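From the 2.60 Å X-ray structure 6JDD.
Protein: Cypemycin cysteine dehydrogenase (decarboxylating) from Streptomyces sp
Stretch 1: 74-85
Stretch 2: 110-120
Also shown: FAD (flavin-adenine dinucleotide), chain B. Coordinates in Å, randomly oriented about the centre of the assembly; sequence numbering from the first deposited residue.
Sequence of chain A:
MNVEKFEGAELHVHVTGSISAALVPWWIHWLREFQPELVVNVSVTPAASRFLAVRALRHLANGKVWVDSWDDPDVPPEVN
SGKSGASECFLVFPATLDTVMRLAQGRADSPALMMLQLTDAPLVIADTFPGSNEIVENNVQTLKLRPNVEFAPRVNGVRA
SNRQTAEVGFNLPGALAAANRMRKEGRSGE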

# COMPACT_ATOMS: atom_id res chain seq x y z
N ASP A 74 2.88 23.92 0.30
CA ASP A 74 3.12 25.15 1.10
C ASP A 74 4.10 26.08 0.39
O ASP A 74 4.32 27.21 0.89
CB ASP A 74 3.65 24.87 2.51
CG ASP A 74 2.69 24.11 3.39
OD1 ASP A 74 1.47 24.34 3.25
OD2 ASP A 74 3.18 23.26 4.20
N VAL A 75 4.70 25.63 -0.72
CA VAL A 75 5.75 26.42 -1.40
C VAL A 75 5.09 27.69 -1.92
O VAL A 75 4.17 27.61 -2.72
CB VAL A 75 6.43 25.64 -2.53
CG1 VAL A 75 7.28 26.53 -3.39
CG2 VAL A 75 7.28 24.54 -1.97
N PRO A 76 5.52 28.89 -1.49
CA PRO A 76 4.87 30.12 -1.92
C PRO A 76 5.19 30.41 -3.37
O PRO A 76 6.26 30.08 -3.85
CB PRO A 76 5.44 31.20 -1.00
CG PRO A 76 6.77 30.64 -0.61
CD PRO A 76 6.60 29.14 -0.52
N PRO A 77 4.24 31.00 -4.13
CA PRO A 77 4.47 31.26 -5.55
C PRO A 77 5.62 32.22 -5.85
O PRO A 77 6.25 32.02 -6.88
CB PRO A 77 3.14 31.86 -6.03
CG PRO A 77 2.45 32.34 -4.77
CD PRO A 77 2.92 31.43 -3.66
N GLU A 78 5.90 33.18 -4.96
CA GLU A 78 6.93 34.23 -5.17
C GLU A 78 8.37 33.68 -5.17
O GLU A 78 9.28 34.46 -5.51
CB GLU A 78 6.81 35.30 -4.11
CG GLU A 78 7.19 34.83 -2.73
CD GLU A 78 6.01 34.45 -1.84
OE1 GLU A 78 6.17 34.61 -0.58
OE2 GLU A 78 4.94 34.01 -2.39
N VAL A 79 8.59 32.40 -4.87
CA VAL A 79 9.92 31.79 -5.15
C VAL A 79 10.29 32.03 -6.62
O VAL A 79 11.47 32.20 -6.91
CB VAL A 79 10.03 30.30 -4.74
CG1 VAL A 79 9.68 30.07 -3.28
CG2 VAL A 79 9.21 29.37 -5.64
N ASN A 80 9.34 32.05 -7.55
CA ASN A 80 9.64 32.20 -9.01
C ASN A 80 9.98 33.68 -9.33
O ASN A 80 10.26 33.94 -10.49
CB ASN A 80 8.53 31.59 -9.87
CG ASN A 80 8.69 30.09 -10.05
OD1 ASN A 80 9.75 29.62 -10.46
ND2 ASN A 80 7.65 29.32 -9.76
N SER A 81 9.99 34.59 -8.35
CA SER A 81 10.49 35.99 -8.50
C SER A 81 11.63 36.26 -7.54
O SER A 81 11.94 37.46 -7.33
CB SER A 81 9.43 36.97 -8.23
OG SER A 81 8.22 36.47 -8.74
N GLY A 82 12.18 35.23 -6.92
CA GLY A 82 13.32 35.38 -6.01
C GLY A 82 12.93 35.99 -4.69
O GLY A 82 13.78 36.64 -4.08
N LYS A 83 11.72 35.73 -4.23
CA LYS A 83 11.24 36.27 -2.94
C LYS A 83 10.77 35.14 -2.01
O LYS A 83 10.50 34.01 -2.48
CB LYS A 83 10.15 37.29 -3.20
CG LYS A 83 10.54 38.38 -4.19
CD LYS A 83 9.90 39.71 -3.89
CE LYS A 83 8.96 40.19 -4.98
NZ LYS A 83 9.58 41.27 -5.75
N SER A 84 10.73 35.48 -0.72
CA SER A 84 10.11 34.68 0.36
C SER A 84 9.35 35.67 1.25
O SER A 84 9.98 36.32 2.08
CB SER A 84 11.13 33.90 1.15
OG SER A 84 10.51 33.28 2.27
N GLY A 85 8.06 35.82 1.00
CA GLY A 85 7.24 36.86 1.67
C GLY A 85 7.85 38.23 1.45
O GLY A 85 8.04 38.62 0.29
N SER A 110 15.04 22.87 -7.24
CA SER A 110 14.19 22.96 -6.03
C SER A 110 13.70 24.38 -5.94
O SER A 110 14.29 25.28 -6.49
CB SER A 110 14.92 22.50 -4.81
OG SER A 110 15.78 23.49 -4.28
N PRO A 111 12.52 24.63 -5.39
CA PRO A 111 12.01 26.00 -5.38
C PRO A 111 12.87 26.97 -4.59
O PRO A 111 12.89 28.08 -4.95
CB PRO A 111 10.61 25.80 -4.75
CG PRO A 111 10.72 24.47 -4.03
CD PRO A 111 11.60 23.62 -4.89
N ALA A 112 13.54 26.52 -3.51
CA ALA A 112 14.49 27.35 -2.73
C ALA A 112 15.67 27.72 -3.62
O ALA A 112 16.16 28.83 -3.55
CB ALA A 112 14.97 26.67 -1.47
N LEU A 113 16.11 26.82 -4.48
CA LEU A 113 17.25 27.18 -5.36
C LEU A 113 16.80 28.14 -6.46
O LEU A 113 17.57 29.00 -6.78
CB LEU A 113 18.00 25.94 -5.83
CG LEU A 113 19.36 25.82 -5.15
CD1 LEU A 113 19.34 24.82 -4.03
CD2 LEU A 113 20.47 25.55 -6.13
N MET A 114 15.59 27.97 -7.00
CA MET A 114 15.06 28.98 -7.95
C MET A 114 15.12 30.34 -7.23
O MET A 114 15.65 31.28 -7.78
CB MET A 114 13.64 28.63 -8.39
CG MET A 114 12.98 29.65 -9.31
SD MET A 114 13.73 29.62 -10.93
CE MET A 114 12.81 28.26 -11.68
N MET A 115 14.59 30.36 -6.01
CA MET A 115 14.48 31.57 -5.18
C MET A 115 15.86 32.19 -4.99
O MET A 115 16.01 33.37 -5.24
CB MET A 115 13.86 31.15 -3.85
CG MET A 115 13.63 32.30 -2.90
SD MET A 115 12.97 31.68 -1.34
CE MET A 115 14.38 30.82 -0.65
N LEU A 116 16.86 31.40 -4.60
CA LEU A 116 18.21 31.89 -4.31
C LEU A 116 18.88 32.34 -5.62
O LEU A 116 19.67 33.28 -5.58
CB LEU A 116 19.02 30.81 -3.58
CG LEU A 116 18.55 30.50 -2.16
CD1 LEU A 116 19.41 29.44 -1.52
CD2 LEU A 116 18.54 31.73 -1.30
N GLN A 117 18.60 31.69 -6.76
CA GLN A 117 19.11 32.16 -8.07
C GLN A 117 18.53 33.55 -8.38
O GLN A 117 19.26 34.36 -8.97
CB GLN A 117 18.76 31.21 -9.23
CG GLN A 117 19.47 29.84 -9.23
CD GLN A 117 20.98 29.86 -9.17
OE1 GLN A 117 21.62 30.85 -9.53
NE2 GLN A 117 21.56 28.75 -8.69
N LEU A 118 17.27 33.84 -8.04
CA LEU A 118 16.60 35.04 -8.59
C LEU A 118 16.72 36.22 -7.62
O LEU A 118 16.54 37.37 -8.03
CB LEU A 118 15.14 34.71 -8.92
CG LEU A 118 14.90 33.64 -9.98
CD1 LEU A 118 13.43 33.45 -10.20
CD2 LEU A 118 15.55 34.02 -11.27
N THR A 119 17.02 35.97 -6.36
CA THR A 119 17.02 37.09 -5.39
C THR A 119 18.18 38.03 -5.72
O THR A 119 19.24 37.56 -6.18
CB THR A 119 17.04 36.59 -3.94
OG1 THR A 119 16.89 37.73 -3.09
CG2 THR A 119 18.32 35.87 -3.61
N ASP A 120 17.95 39.32 -5.47
CA ASP A 120 18.99 40.38 -5.40
C ASP A 120 19.37 40.68 -3.96
O ASP A 120 20.34 41.42 -3.77
CB ASP A 120 18.50 41.70 -6.03
CG ASP A 120 18.25 41.51 -7.52
OD1 ASP A 120 19.12 40.86 -8.21
OD2 ASP A 120 17.17 41.96 -7.97
PA FAD B . 12.91 17.24 -14.52
O1A FAD B . 13.26 15.97 -15.21
O2A FAD B . 11.55 17.36 -13.91
O5B FAD B . 14.02 17.57 -13.40
C5B FAD B . 13.81 17.08 -12.06
C4B FAD B . 15.15 16.98 -11.36
O4B FAD B . 15.27 15.67 -10.75
C3B FAD B . 16.39 17.14 -12.25
O3B FAD B . 17.43 17.82 -11.56
C2B FAD B . 16.77 15.69 -12.55
O2B FAD B . 18.13 15.54 -12.87
C1B FAD B . 16.42 15.02 -11.22
N9A FAD B . 16.13 13.60 -11.35
C8A FAD B . 16.65 12.71 -12.25
N7A FAD B . 16.18 11.49 -12.09
C5A FAD B . 15.29 11.59 -11.03
C6A FAD B . 14.47 10.65 -10.37
N6A FAD B . 14.41 9.37 -10.71
N1A FAD B . 13.72 11.10 -9.34
C2A FAD B . 13.79 12.39 -9.00
N3A FAD B . 14.52 13.36 -9.54
C4A FAD B . 15.26 12.89 -10.56
N1 FAD B . 11.03 26.84 -14.15
C2 FAD B . 11.45 27.54 -15.23
O2 FAD B . 12.63 27.48 -15.60
N3 FAD B . 10.62 28.32 -15.96
C4 FAD B . 9.29 28.46 -15.64
O4 FAD B . 8.57 29.17 -16.33
C4X FAD B . 8.81 27.75 -14.53
N5 FAD B . 7.54 27.87 -14.21
C5X FAD B . 7.10 27.17 -13.12
C6 FAD B . 5.74 27.28 -12.76
C7 FAD B . 5.23 26.61 -11.68
C7M FAD B . 3.77 26.76 -11.32
C8 FAD B . 6.08 25.79 -10.90
C8M FAD B . 5.54 25.04 -9.71
C9 FAD B . 7.41 25.67 -11.24
C9A FAD B . 7.94 26.35 -12.35
N10 FAD B . 9.29 26.25 -12.72
C10 FAD B . 9.76 26.94 -13.81
C1' FAD B . 10.20 25.40 -11.93
C2' FAD B . 10.45 24.06 -12.60
O2' FAD B . 9.25 23.30 -12.62
C3' FAD B . 11.54 23.28 -11.86
O3' FAD B . 12.79 23.93 -12.03
C4' FAD B . 11.66 21.82 -12.33
O4' FAD B . 12.68 21.17 -11.57
C5' FAD B . 11.98 21.71 -13.80
O5' FAD B . 12.28 20.33 -14.13
P FAD B . 12.41 19.90 -15.67
O1P FAD B . 13.35 20.84 -16.34
O2P FAD B . 11.04 19.72 -16.23
O3P FAD B . 13.12 18.46 -15.53
O HOH W 1 14.29 38.82 -2.64

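The most striking feature of this contact is how closely a glycine lets two backbones approach: the CA atoms of Gly 82 and Met 115 lie 4.1 Å apart, and no clear direct hydrogen bond joins the two stretches. Instead, two CA-H...O contacts run in opposite senses. Met 115 CA sits 3.5 Å from Val 79 O, while Gly 82 CA sits 3.4 Å from Met 115 O. Alpha hydrogens are slightly polarized by the flanking amides, so such contacts are weakly favourable. Glycine suits position 82 on two counts. Its phi of 74° is easily reached without a side chain, and an ideal CB would point toward the helix, 2.5 Å from Leu 118 C and 2.6 Å from Thr 119 N, both clashes.

The loop that delivers Gly 82 is held by its own bonds. Residues 77-80 form a short 3-10 segment, and Glu 78 O accepts from both Ser 81 N (2.9 Å) and Lys 83 N (3.0 Å). The side chain of Glu 78 reaches forward along its own stretch, where its OE1 accepts from Gly 85 N at 2.7 Å. The partner is helix 111-118. Ser 110 occupies its N-cap, its OG accepting a weak bond from Leu 113 N at 3.4 Å, and Pro 111 fits the first turn, where a residue lacking an amide hydrogen costs no helical bond.

Apolar packing fills in around the close approach. Val 75 CG1 meets Pro 111 CB at 3.7 Å, and Val 79 CG2 lies 3.9 Å from the same Pro 111 CB. Val 79 also faces Met 115, CB to CB at 4.0 Å; its short, branched side chain offers apolar surface to both partners. The longer, flexible Met 115 extends to place its SD 3.8 Å from Ser 84 CB. Leu 118 covers the turn, its CD1 3.2 Å from Asn 80 O and its CB 3.5 Å from Gly 82 CA.

Asn 80 points its CA-CB bond away from the helix, yet the end of its side chain returns, with OD1 3.4 Å from Met 114 CG. Both residues also approach the cofactor: Met 114 CE is 3.4 Å from FAD N1, and Asn 80 ND2 is 3.9 Å from FAD C9. At the helix's C-terminal end, a water bridges the stretches, donating to Gly 82 O at 2.7 Å and hydrogen-bonding Thr 119 OG1 at 2.9 Å, thus supplying a polar link.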